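PDB 4ZOY: Sqt1 from Chaetomium thermophilum, which probably acts as a WD40-repeat chaperone in ribosome biogenesis, capturing its dedicated ribosomal protein client while that client is still being translated. Local coordinates for residues A340-A345 and V379-S384; G350-F355 and L395-M400; G402-W407 and E467-V472; K446-G451 and G455-F460. All blocks are in the same frame, centred on the assembly; numbering follows the deposited sequence.

Contact 1: A340-A345 and V379-S384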
loop_
_atom_site.group_PDB
_atom_site.type_symbol
_atom_site.label_atom_id
_atom_site.label_comp_id
_atom_site.label_asym_id
_atom_site.label_seq_id
_atom_site.Cartn_x
_atom_site.Cartn_y
_atom_site.Cartn_z
ATOM N N ALA A 340 -17.886 -5.346 -0.316
ATOM C CA ALA A 340 -19.000 -4.416 -0.457
ATOM C C ALA A 340 -18.754 -3.603 -1.721
ATOM O O ALA A 340 -17.608 -3.429 -2.127
ATOM C CB ALA A 340 -19.121 -3.512 0.765
ATOM N N PRO A 341 -19.829 -3.116 -2.362
ATOM C CA PRO A 341 -19.656 -2.430 -3.645
ATOM C C PRO A 341 -19.293 -0.966 -3.453
ATOM O O PRO A 341 -20.052 -0.066 -3.825
ATOM C CB PRO A 341 -21.023 -2.589 -4.304
ATOM C CG PRO A 341 -21.973 -2.616 -3.158
ATOM C CD PRO A 341 -21.250 -3.351 -2.048
ATOM N N ILE A 342 -18.142 -0.738 -2.836
ATOM C CA ILE A 342 -17.706 0.628 -2.572
ATOM C C ILE A 342 -16.220 0.817 -2.823
ATOM O O ILE A 342 -15.422 -0.129 -2.752
ATOM C CB ILE A 342 -18.021 1.081 -1.116
ATOM C CG1 ILE A 342 -17.343 0.158 -0.097
ATOM C CG2 ILE A 342 -19.544 1.155 -0.869
ATOM C CD1 ILE A 342 -17.575 0.584 1.352
ATOM N N LEU A 343 -15.863 2.066 -3.119
ATOM C CA LEU A 343 -14.493 2.508 -3.300
ATOM C C LEU A 343 -14.252 3.668 -2.352
ATOM O O LEU A 343 -15.062 4.600 -2.308
ATOM C CB LEU A 343 -14.258 2.957 -4.746
ATOM C CG LEU A 343 -12.954 3.696 -5.055
ATOM C CD1 LEU A 343 -11.743 2.756 -4.992
ATOM C CD2 LEU A 343 -13.035 4.413 -6.412
ATOM N N ALA A 344 -13.160 3.610 -1.586
ATOM C CA ALA A 344 -12.770 4.691 -0.675
ATOM C C ALA A 344 -11.535 5.418 -1.179
ATOM O O ALA A 344 -10.592 4.800 -1.679
ATOM C CB ALA A 344 -12.509 4.136 0.726
ATOM N N ALA A 345 -11.523 6.740 -1.020
ATOM C CA ALA A 345 -10.424 7.577 -1.480
ATOM C C ALA A 345 -9.994 8.542 -0.377
ATOM O O ALA A 345 -10.832 9.251 0.182
ATOM C CB ALA A 345 -10.837 8.353 -2.722
ATOM N N VAL A 379 -5.698 4.533 3.378
ATOM C CA VAL A 379 -6.950 3.894 3.761
ATOM C C VAL A 379 -6.871 2.431 3.355
ATOM O O VAL A 379 -6.286 2.081 2.313
ATOM C CB VAL A 379 -8.189 4.558 3.117
ATOM C CG1 VAL A 379 -8.281 6.022 3.504
ATOM C CG2 VAL A 379 -8.195 4.405 1.572
ATOM N N GLU A 380 -7.447 1.565 4.180
ATOM C CA GLU A 380 -7.380 0.121 3.915
ATOM C C GLU A 380 -8.520 -0.598 4.610
ATOM O O GLU A 380 -8.735 -0.406 5.815
ATOM C CB GLU A 380 -6.037 -0.456 4.369
ATOM C CG GLU A 380 -5.866 -1.937 4.023
ATOM C CD GLU A 380 -4.600 -2.511 4.617
ATOM O OE1 GLU A 380 -3.512 -2.347 4.013
ATOM O OE2 GLU A 380 -4.690 -3.122 5.695
ATOM N N PHE A 381 -9.259 -1.418 3.860
ATOM C CA PHE A 381 -10.364 -2.167 4.447
ATOM C C PHE A 381 -9.872 -3.313 5.299
ATOM O O PHE A 381 -8.889 -3.981 4.965
ATOM C CB PHE A 381 -11.290 -2.713 3.356
ATOM C CG PHE A 381 -12.163 -1.672 2.743
ATOM C CD1 PHE A 381 -13.405 -1.386 3.282
ATOM C CD2 PHE A 381 -11.741 -0.965 1.624
ATOM C CE1 PHE A 381 -14.226 -0.408 2.719
ATOM C CE2 PHE A 381 -12.551 0.012 1.059
ATOM C CZ PHE A 381 -13.791 0.293 1.603
ATOM N N VAL A 382 -10.572 -3.536 6.407
ATOM C CA VAL A 382 -10.356 -4.729 7.218
ATOM C C VAL A 382 -10.863 -5.947 6.441
ATOM O O VAL A 382 -12.019 -5.984 6.018
ATOM C CB VAL A 382 -11.077 -4.632 8.576
ATOM C CG1 VAL A 382 -10.827 -5.895 9.399
ATOM C CG2 VAL A 382 -10.621 -3.392 9.332
ATOM N N LYS A 383 -9.995 -6.935 6.276
ATOM C CA LYS A 383 -10.322 -8.090 5.432
ATOM C C LYS A 383 -11.333 -9.024 6.079
ATOM O O LYS A 383 -12.277 -9.482 5.426
ATOM C CB LYS A 383 -9.045 -8.853 5.081
ATOM C CG LYS A 383 -8.112 -8.035 4.196
ATOM C CD LYS A 383 -7.119 -8.900 3.433
ATOM C CE LYS A 383 -5.827 -9.076 4.199
ATOM N NZ LYS A 383 -4.808 -9.794 3.372
ATOM N N SER A 384 -11.140 -9.302 7.360
ATOM C CA SER A 384 -11.992 -10.256 8.057
ATOM C C SER A 384 -12.332 -9.750 9.443
ATOM O O SER A 384 -11.780 -10.240 10.423
ATOM C CB SER A 384 -11.304 -11.611 8.154
ATOM O OG SER A 384 -10.976 -12.113 6.872
#

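Contact 2: G350-F355 and L395-M400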
loop_
_atom_site.group_PDB
_atom_site.type_symbol
_atom_site.label_atom_id
_atom_site.label_comp_id
_atom_site.label_asym_id
_atom_site.label_seq_id
_atom_site.Cartn_x
_atom_site.Cartn_y
_atom_site.Cartn_z
ATOM N N GLY A 350 -7.486 16.049 3.792
ATOM C CA GLY A 350 -7.980 15.536 5.062
ATOM C C GLY A 350 -9.270 14.729 5.013
ATOM O O GLY A 350 -9.713 14.202 6.037
ATOM N N SER A 351 -9.876 14.624 3.830
ATOM C CA SER A 351 -11.160 13.946 3.706
ATOM C C SER A 351 -11.028 12.540 3.140
ATOM O O SER A 351 -10.046 12.208 2.479
ATOM C CB SER A 351 -12.115 14.736 2.811
ATOM O OG SER A 351 -11.672 14.717 1.459
ATOM N N ILE A 352 -12.046 11.743 3.414
ATOM C CA ILE A 352 -12.221 10.457 2.770
ATOM C C ILE A 352 -13.530 10.552 2.017
ATOM O O ILE A 352 -14.495 11.114 2.524
ATOM C CB ILE A 352 -12.257 9.305 3.785
ATOM C CG1 ILE A 352 -10.916 9.220 4.530
ATOM C CG2 ILE A 352 -12.633 7.974 3.102
ATOM C CD1 ILE A 352 -10.952 8.291 5.726
ATOM N N ALA A 353 -13.562 10.018 0.800
ATOM C CA ALA A 353 -14.796 9.939 0.037
ATOM C C ALA A 353 -15.092 8.486 -0.316
ATOM O O ALA A 353 -14.184 7.700 -0.574
ATOM C CB ALA A 353 -14.707 10.804 -1.209
ATOM N N VAL A 354 -16.368 8.133 -0.277
ATOM C CA VAL A 354 -16.811 6.767 -0.507
ATOM C C VAL A 354 -17.778 6.778 -1.674
ATOM O O VAL A 354 -18.745 7.545 -1.675
ATOM C CB VAL A 354 -17.482 6.175 0.742
ATOM C CG1 VAL A 354 -17.883 4.711 0.522
ATOM C CG2 VAL A 354 -16.553 6.299 1.944
ATOM N N PHE A 355 -17.511 5.927 -2.661
ATOM C CA PHE A 355 -18.332 5.867 -3.877
ATOM C C PHE A 355 -18.961 4.483 -4.049
ATOM O O PHE A 355 -18.340 3.464 -3.723
ATOM C CB PHE A 355 -17.476 6.198 -5.100
ATOM C CG PHE A 355 -16.771 7.516 -5.005
ATOM C CD1 PHE A 355 -17.406 8.675 -5.421
ATOM C CD2 PHE A 355 -15.473 7.603 -4.503
ATOM C CE1 PHE A 355 -16.769 9.899 -5.346
ATOM C CE2 PHE A 355 -14.830 8.832 -4.412
ATOM C CZ PHE A 355 -15.476 9.985 -4.838
ATOM N N LEU A 395 -13.290 0.420 7.415
ATOM C CA LEU A 395 -12.135 1.056 6.787
ATOM C C LEU A 395 -11.232 1.653 7.845
ATOM O O LEU A 395 -11.692 2.411 8.708
ATOM C CB LEU A 395 -12.592 2.152 5.819
ATOM C CG LEU A 395 -11.472 2.817 5.009
ATOM C CD1 LEU A 395 -11.152 1.968 3.791
ATOM C CD2 LEU A 395 -11.864 4.229 4.599
ATOM N N THR A 396 -9.951 1.322 7.773
ATOM C CA THR A 396 -8.952 1.945 8.646
ATOM C C THR A 396 -8.197 3.011 7.876
ATOM O O THR A 396 -7.828 2.806 6.718
ATOM C CB THR A 396 -7.980 0.906 9.181
ATOM O OG1 THR A 396 -8.729 -0.142 9.790
ATOM C CG2 THR A 396 -7.039 1.509 10.241
ATOM N N SER A 397 -7.977 4.159 8.517
ATOM C CA SER A 397 -7.254 5.251 7.877
ATOM C C SER A 397 -6.178 5.815 8.807
ATOM O O SER A 397 -6.294 5.720 10.036
ATOM C CB SER A 397 -8.206 6.366 7.453
ATOM O OG SER A 397 -8.814 6.973 8.581
ATOM N N CYS A 398 -5.132 6.404 8.234
ATOM C CA CYS A 398 -4.160 7.132 9.051
ATOM C C CYS A 398 -3.832 8.442 8.373
ATOM O O CYS A 398 -4.013 8.591 7.166
ATOM C CB CYS A 398 -2.896 6.291 9.292
ATOM S SG CYS A 398 -1.806 6.119 7.851
ATOM N N GLY A 399 -3.363 9.409 9.153
ATOM C CA GLY A 399 -3.162 10.735 8.617
ATOM C C GLY A 399 -2.030 11.490 9.262
ATOM O O GLY A 399 -1.471 11.081 10.287
ATOM N N MET A 400 -1.703 12.616 8.647
ATOM C CA MET A 400 -0.652 13.468 9.168
ATOM C C MET A 400 -1.106 14.260 10.388
ATOM O O MET A 400 -0.339 15.059 10.924
ATOM C CB MET A 400 -0.148 14.401 8.075
ATOM C CG MET A 400 0.612 13.672 6.980
ATOM S SD MET A 400 2.085 12.825 7.596
ATOM C CE MET A 400 3.168 14.196 7.960
#

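Contact 3: G402-W407 and E467-V472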
loop_
_atom_site.group_PDB
_atom_site.type_symbol
_atom_site.label_atom_id
_atom_site.label_comp_id
_atom_site.label_asym_id
_atom_site.label_seq_id
_atom_site.Cartn_x
_atom_site.Cartn_y
_atom_site.Cartn_z
ATOM N N GLY A 402 -1.596 12.584 12.936
ATOM C CA GLY A 402 -1.027 11.702 13.936
ATOM C C GLY A 402 -2.000 10.684 14.500
ATOM O O GLY A 402 -1.688 10.016 15.486
ATOM N N VAL A 403 -3.158 10.542 13.860
ATOM C CA VAL A 403 -4.209 9.668 14.375
ATOM C C VAL A 403 -4.528 8.543 13.390
ATOM O O VAL A 403 -4.425 8.721 12.171
ATOM C CB VAL A 403 -5.488 10.472 14.686
ATOM C CG1 VAL A 403 -6.518 9.609 15.385
ATOM C CG2 VAL A 403 -5.138 11.683 15.568
ATOM N N VAL A 404 -4.856 7.376 13.934
ATOM C CA VAL A 404 -5.397 6.264 13.155
ATOM C C VAL A 404 -6.871 6.153 13.496
ATOM O O VAL A 404 -7.257 6.246 14.662
ATOM C CB VAL A 404 -4.679 4.938 13.464
ATOM C CG1 VAL A 404 -5.246 3.805 12.600
ATOM C CG2 VAL A 404 -3.189 5.086 13.252
ATOM N N ARG A 405 -7.711 5.985 12.482
ATOM C CA ARG A 405 -9.145 5.896 12.719
ATOM C C ARG A 405 -9.752 4.703 12.016
ATOM O O ARG A 405 -9.193 4.187 11.054
ATOM C CB ARG A 405 -9.845 7.186 12.274
ATOM C CG ARG A 405 -9.494 8.389 13.141
ATOM C CD ARG A 405 -10.374 9.606 12.913
ATOM N NE ARG A 405 -10.070 10.594 13.949
ATOM C CZ ARG A 405 -9.154 11.545 13.821
ATOM N NH1 ARG A 405 -8.475 11.683 12.692
ATOM N NH2 ARG A 405 -8.913 12.375 14.834
ATOM N N ARG A 406 -10.902 4.253 12.509
ATOM C CA ARG A 406 -11.616 3.218 11.790
ATOM C C ARG A 406 -13.051 3.657 11.613
ATOM O O ARG A 406 -13.661 4.243 12.521
ATOM C CB ARG A 406 -11.541 1.885 12.490
ATOM C CG ARG A 406 -12.193 0.817 11.617
ATOM C CD ARG A 406 -11.890 -0.517 12.115
ATOM N NE ARG A 406 -10.488 -0.866 11.992
ATOM C CZ ARG A 406 -9.929 -1.853 12.680
ATOM N NH1 ARG A 406 -10.658 -2.530 13.570
ATOM N NH2 ARG A 406 -8.669 -2.167 12.500
ATOM N N TRP A 407 -13.568 3.376 10.423
ATOM C CA TRP A 407 -14.835 3.905 9.962
ATOM C C TRP A 407 -15.765 2.787 9.553
ATOM O O TRP A 407 -15.335 1.798 8.949
ATOM C CB TRP A 407 -14.632 4.836 8.769
ATOM C CG TRP A 407 -13.580 5.867 8.975
ATOM C CD1 TRP A 407 -12.255 5.755 8.681
ATOM C CD2 TRP A 407 -13.771 7.175 9.509
ATOM N NE1 TRP A 407 -11.605 6.921 9.000
ATOM C CE2 TRP A 407 -12.513 7.806 9.521
ATOM C CE3 TRP A 407 -14.883 7.869 9.997
ATOM C CZ2 TRP A 407 -12.335 9.101 9.987
ATOM C CZ3 TRP A 407 -14.708 9.155 10.458
ATOM C CH2 TRP A 407 -13.444 9.759 10.449
ATOM N N GLU A 467 -7.491 -6.405 14.314
ATOM C CA GLU A 467 -7.513 -6.315 15.771
ATOM C C GLU A 467 -6.232 -5.753 16.363
ATOM O O GLU A 467 -6.258 -5.188 17.453
ATOM C CB GLU A 467 -7.806 -7.690 16.374
ATOM C CG GLU A 467 -9.288 -8.073 16.301
ATOM C CD GLU A 467 -10.166 -7.145 17.127
ATOM O OE1 GLU A 467 -9.996 -7.107 18.366
ATOM O OE2 GLU A 467 -11.024 -6.444 16.547
ATOM N N ARG A 468 -5.129 -5.894 15.638
ATOM C CA ARG A 468 -3.870 -5.301 16.052
ATOM C C ARG A 468 -3.323 -4.470 14.916
ATOM O O ARG A 468 -3.140 -4.963 13.803
ATOM C CB ARG A 468 -2.862 -6.371 16.467
ATOM C CG ARG A 468 -3.143 -6.922 17.848
ATOM C CD ARG A 468 -1.867 -7.213 18.610
ATOM N NE ARG A 468 -2.134 -7.377 20.036
ATOM C CZ ARG A 468 -1.226 -7.766 20.926
ATOM N NH1 ARG A 468 0.014 -8.037 20.538
ATOM N NH2 ARG A 468 -1.559 -7.885 22.206
ATOM N N ILE A 469 -3.084 -3.199 15.207
ATOM C CA ILE A 469 -2.592 -2.243 14.216
ATOM C C ILE A 469 -1.188 -1.827 14.599
ATOM O O ILE A 469 -0.941 -1.456 15.745
ATOM C CB ILE A 469 -3.508 -1.005 14.125
ATOM C CG1 ILE A 469 -4.944 -1.430 13.790
ATOM C CG2 ILE A 469 -2.974 0.013 13.121
ATOM C CD1 ILE A 469 -5.946 -0.298 13.841
ATOM N N VAL A 470 -0.255 -1.934 13.660
ATOM C CA VAL A 470 1.100 -1.442 13.882
ATOM C C VAL A 470 1.352 -0.297 12.931
ATOM O O VAL A 470 1.095 -0.404 11.734
ATOM C CB VAL A 470 2.159 -2.540 13.690
ATOM C CG1 VAL A 470 3.540 -2.018 14.105
ATOM C CG2 VAL A 470 1.788 -3.783 14.506
ATOM N N THR A 471 1.839 0.811 13.479
ATOM C CA THR A 471 2.003 2.060 12.736
ATOM C C THR A 471 3.458 2.452 12.567
ATOM O O THR A 471 4.322 2.041 13.346
ATOM C CB THR A 471 1.303 3.217 13.430
ATOM O OG1 THR A 471 1.868 3.376 14.744
ATOM C CG2 THR A 471 -0.194 2.965 13.539
ATOM N N VAL A 472 3.721 3.268 11.555
ATOM C CA VAL A 472 5.038 3.879 11.397
ATOM C C VAL A 472 4.843 5.384 11.258
ATOM O O VAL A 472 3.950 5.866 10.544
ATOM C CB VAL A 472 5.824 3.295 10.190
ATOM C CG1 VAL A 472 6.193 1.844 10.448
ATOM C CG2 VAL A 472 5.042 3.435 8.871
HETATM O O HOH W 1 -10.913 -5.353 14.047
#

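Contact 4: K446-G451 and G455-F460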
loop_
_atom_site.group_PDB
_atom_site.type_symbol
_atom_site.label_atom_id
_atom_site.label_comp_id
_atom_site.label_asym_id
_atom_site.label_seq_id
_atom_site.Cartn_x
_atom_site.Cartn_y
_atom_site.Cartn_z
ATOM N N LYS A 446 -4.733 7.265 19.296
ATOM C CA LYS A 446 -3.812 8.394 19.387
ATOM C C LYS A 446 -2.495 7.952 20.004
ATOM O O LYS A 446 -2.433 6.923 20.668
ATOM C CB LYS A 446 -4.448 9.519 20.204
ATOM C CG LYS A 446 -5.745 10.038 19.609
ATOM C CD LYS A 446 -6.355 11.144 20.469
ATOM C CE LYS A 446 -7.614 11.704 19.825
ATOM N NZ LYS A 446 -8.250 12.745 20.677
ATOM N N GLY A 447 -1.432 8.716 19.760
ATOM C CA GLY A 447 -0.138 8.383 20.324
ATOM C C GLY A 447 1.006 8.974 19.536
ATOM O O GLY A 447 2.053 9.315 20.100
ATOM N N HIS A 448 0.841 9.069 18.222
ATOM C CA HIS A 448 1.843 9.742 17.408
ATOM C C HIS A 448 1.718 11.239 17.597
ATOM O O HIS A 448 0.653 11.741 17.932
ATOM C CB HIS A 448 1.692 9.405 15.917
ATOM C CG HIS A 448 2.181 8.038 15.552
ATOM N ND1 HIS A 448 3.508 7.761 15.320
ATOM C CD2 HIS A 448 1.508 6.878 15.358
ATOM C CE1 HIS A 448 3.641 6.475 15.022
ATOM N NE2 HIS A 448 2.442 5.925 15.028
ATOM N N ARG A 449 2.812 11.952 17.364
ATOM C CA ARG A 449 2.717 13.391 17.235
ATOM C C ARG A 449 2.005 13.732 15.934
ATOM O O ARG A 449 2.051 12.962 14.959
ATOM C CB ARG A 449 4.109 14.038 17.276
ATOM C CG ARG A 449 4.692 14.133 18.690
ATOM C CD ARG A 449 6.191 13.747 18.708
ATOM N NE ARG A 449 6.976 14.646 17.899
ATOM C CZ ARG A 449 8.218 14.449 17.459
ATOM N NH1 ARG A 449 8.926 13.349 17.721
ATOM N NH2 ARG A 449 8.752 15.403 16.735
ATOM N N SER A 450 1.343 14.883 15.918
ATOM C CA SER A 450 0.786 15.435 14.691
ATOM C C SER A 450 1.900 15.963 13.798
ATOM O O SER A 450 3.024 16.168 14.259
ATOM C CB SER A 450 -0.190 16.564 15.007
ATOM O OG SER A 450 0.528 17.697 15.494
ATOM N N GLY A 451 1.594 16.201 12.524
ATOM C CA GLY A 451 2.561 16.810 11.628
ATOM C C GLY A 451 3.048 18.163 12.127
ATOM O O GLY A 451 4.226 18.494 11.991
ATOM N N GLY A 455 5.424 15.050 13.625
ATOM C CA GLY A 455 5.008 13.663 13.464
ATOM C C GLY A 455 4.154 13.421 12.231
ATOM O O GLY A 455 4.419 13.952 11.151
ATOM N N GLY A 456 3.113 12.615 12.416
ATOM C CA GLY A 456 2.263 12.168 11.315
ATOM C C GLY A 456 2.410 10.665 11.116
ATOM O O GLY A 456 3.513 10.117 11.215
ATOM N N VAL A 457 1.296 9.989 10.823
ATOM C CA VAL A 457 1.353 8.546 10.599
ATOM C C VAL A 457 1.564 8.251 9.120
ATOM O O VAL A 457 0.731 8.622 8.294
ATOM C CB VAL A 457 0.079 7.838 11.072
ATOM C CG1 VAL A 457 0.264 6.330 11.012
ATOM C CG2 VAL A 457 -0.284 8.296 12.489
ATOM N N LEU A 458 2.692 7.617 8.806
ATOM C CA LEU A 458 3.090 7.389 7.409
ATOM C C LEU A 458 2.622 6.047 6.850
ATOM O O LEU A 458 2.647 5.845 5.642
ATOM C CB LEU A 458 4.614 7.494 7.271
ATOM C CG LEU A 458 5.202 8.855 7.653
ATOM C CD1 LEU A 458 6.721 8.840 7.539
ATOM C CD2 LEU A 458 4.600 9.991 6.814
ATOM N N GLY A 459 2.201 5.132 7.715
ATOM C CA GLY A 459 1.747 3.837 7.244
ATOM C C GLY A 459 1.269 2.987 8.393
ATOM O O GLY A 459 1.440 3.350 9.570
ATOM N N PHE A 460 0.645 1.862 8.062
ATOM C CA PHE A 460 0.245 0.886 9.056
ATOM C C PHE A 460 -0.010 -0.469 8.413
ATOM O O PHE A 460 -0.210 -0.577 7.200
ATOM C CB PHE A 460 -1.011 1.339 9.831
ATOM C CG PHE A 460 -2.251 1.447 8.989
ATOM C CD1 PHE A 460 -3.065 0.341 8.798
ATOM C CD2 PHE A 460 -2.607 2.649 8.406
ATOM C CE1 PHE A 460 -4.209 0.421 8.012
ATOM C CE2 PHE A 460 -3.746 2.746 7.627
ATOM C CZ PHE A 460 -4.548 1.625 7.433
#

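Contact 1: A340-A345 and V379-S384
I342 and A344 on strand 342-345 face V379 and F381 on strand 379-381 across two backbones that run nearly antiparallel, 154° between their directions, with axes approaching to 7.8 Å and no hydrogen bond joining them. The two strands belong to successive blades of a WD40 beta-propeller, the second strand of one meeting the innermost strand of the next. Apolar side chains make the contact between the two segments, and V379 N bonds in addition to S333 OG of the preceding blade. F381 carries most of the contact. Its CG lies anti to the carbonyl carbon (chi1 -75°), which sends the far end of the ring into the angle between I342 and A344. I342 meets it obliquely: CG1, placed between the backbone N and the carbonyl carbon, lies 3.9 Å from F381 CZ. Further along the strand A344 offers its single methyl, with CB 4.1 Å from F381 CE2. V379 adds a looser touch, its CG2 standing 4.4 Å from A344 CB. All four side chains are buried, and L395 on strand 394-399 packs against both A344 and F381. The tightest approach is made by the isoleucine's delta methyl, with I342 CD1 3.8 Å from F381 CE1.

Contact 2: G350-F355 and L395-M400
I352 reaches from its blade of the WD40 propeller to L395 and S397, and this one side chain makes the whole contact. Its interactions are of two kinds. The first is purely apolar: I352 and L395 extend toward each other and meet end to end, with I352 CG2 4.1 Å from L395 CD2. The second is a methyl packed on a small polar residue. I352 CG1 lies beside the backbone N (chi1 -63°) and the chain then runs out extended, which brings CD1 to 3.8 Å from S397 CB and leaves CG2 for the leucine. The two branches thus serve two alternate residues of strand 395-399. No hydrogen bond crosses, and the nearest backbones, at I352 and S397, keep their CA atoms 8.8 Å apart. The polar end of S397 is engaged within its own surroundings: OG bonds to H371 NE2 and to W407 NE1, a Trp-Ser-His chain consistent with three members of the Asp-His-Ser/Thr-Trp tetrad of WD40 repeats. I352 therefore rests on a serine whose hydroxyl is bonded to two ring nitrogens. Strand 352-356 is third in its blade, bonded to 342-347 and 362-367, while 394-399 is second in the following blade. W407 of strand 404-408 and A370 of the intervening loop also touch I352, and V379 of strand 376-381 packs on L395.

Contact 3: G402-W407 and E467-V472
V404 with T471, and R406 with I469, form the two closely packed pairs of this buried contact. V404 CG2 lies 3.7 Å from T471 CG2, the side chains meeting obliquely, and I469 CD1 closes on the arginine, 3.6 Å from R406 NH2. Between these pairs the packing is looser, V404 CG1 standing 4.3 Å from I469 CD1. R406 sets CG opposite its backbone N (chi1 -175°) and bends at chi3 (-67°), turning the guanidinium toward the isoleucine. These strands, 404-407 and 468-472, are the third of one WD40 propeller blade and the second of the next, and their directions differ by 139°. Two acceptors hold the guanidinium: T396 OG1 takes NE, and G466 O takes NH2. T471 turns its methyl into the contact while its OG1 is bonded to H448 NE2. Toward E467 the packing gives way to water. Opposite charges stand apart there, R406 NH1 being 4.9 Å from E467 OE2, and a water bridges them. It donates to E467 OE2 over 2.7 Å and accepts a weak bond from R406 NH1. E467 is partly exposed, and its OE2 has a second partner in S485.

Contact 4: K446-G451 and G455-F460
The carbonyl oxygen of R449 is gripped twice from the segment opposite: G456 N donates to R449 O over 2.8 Å, and G455 CA adds a CH...O contact to the same oxygen at 3.4 Å. The site lies in the loop that, in this WD40 propeller, carries the chain from the outermost strand of one blade, 441-445, to the innermost strand of the next, 457-461. One residue along, G455 N donates to S450 O over 2.7 Å, approaching from above the carbonyl plane, 42° out of it. Neither bond is straight, with N-H...O angles of 139° at R449 O and 148° at S450 O. The return contact comes from G451, whose CA makes a CH...O approach of 3.4 Å to G455 O. The close approach depends on G455, where a CB would clash with R449 O, whereas at G456 it is the residue's own backbone angles that suit glycine. R449 CB touches G455 CA at 3.9 Å. The arginine's NH2 bonds to E453 O within the turn, while its long chain lies on the exposed side. H448 belongs to the Gly-His pair characteristic of WD40 repeats. D475 OD1 holds its ring at ND1 and, with T471 at the other nitrogen, should fix its rotation. Beyond V457 the strand carries a classic beta bulge, L458 and G459 both facing V472. The V457 and H448 side chains cross at about a right angle, V457 CG2 coming obliquely to the ring, 3.7 Å from H448 CD2.

Five blades precede these contacts along the chain. Contact 1 opens first, on the second strand of the sixth, and closes on the innermost strand of the seventh. Contact 2 opens before contact 1 has closed, so the two cross, tying the same pair of blades at successive strands; hydrogen bonds L343 O to F355 N and E380 N to T396 O join them within each sheet. Contact 3 follows in series and binds the seventh blade to the last, which the N-terminal strand 9-11 completes. Contact 4 is nested inside its loop, shaping the entry into that last blade. One side-chain bond joins contacts 3 and 4, while M400 and G451 link contacts 2 and 4.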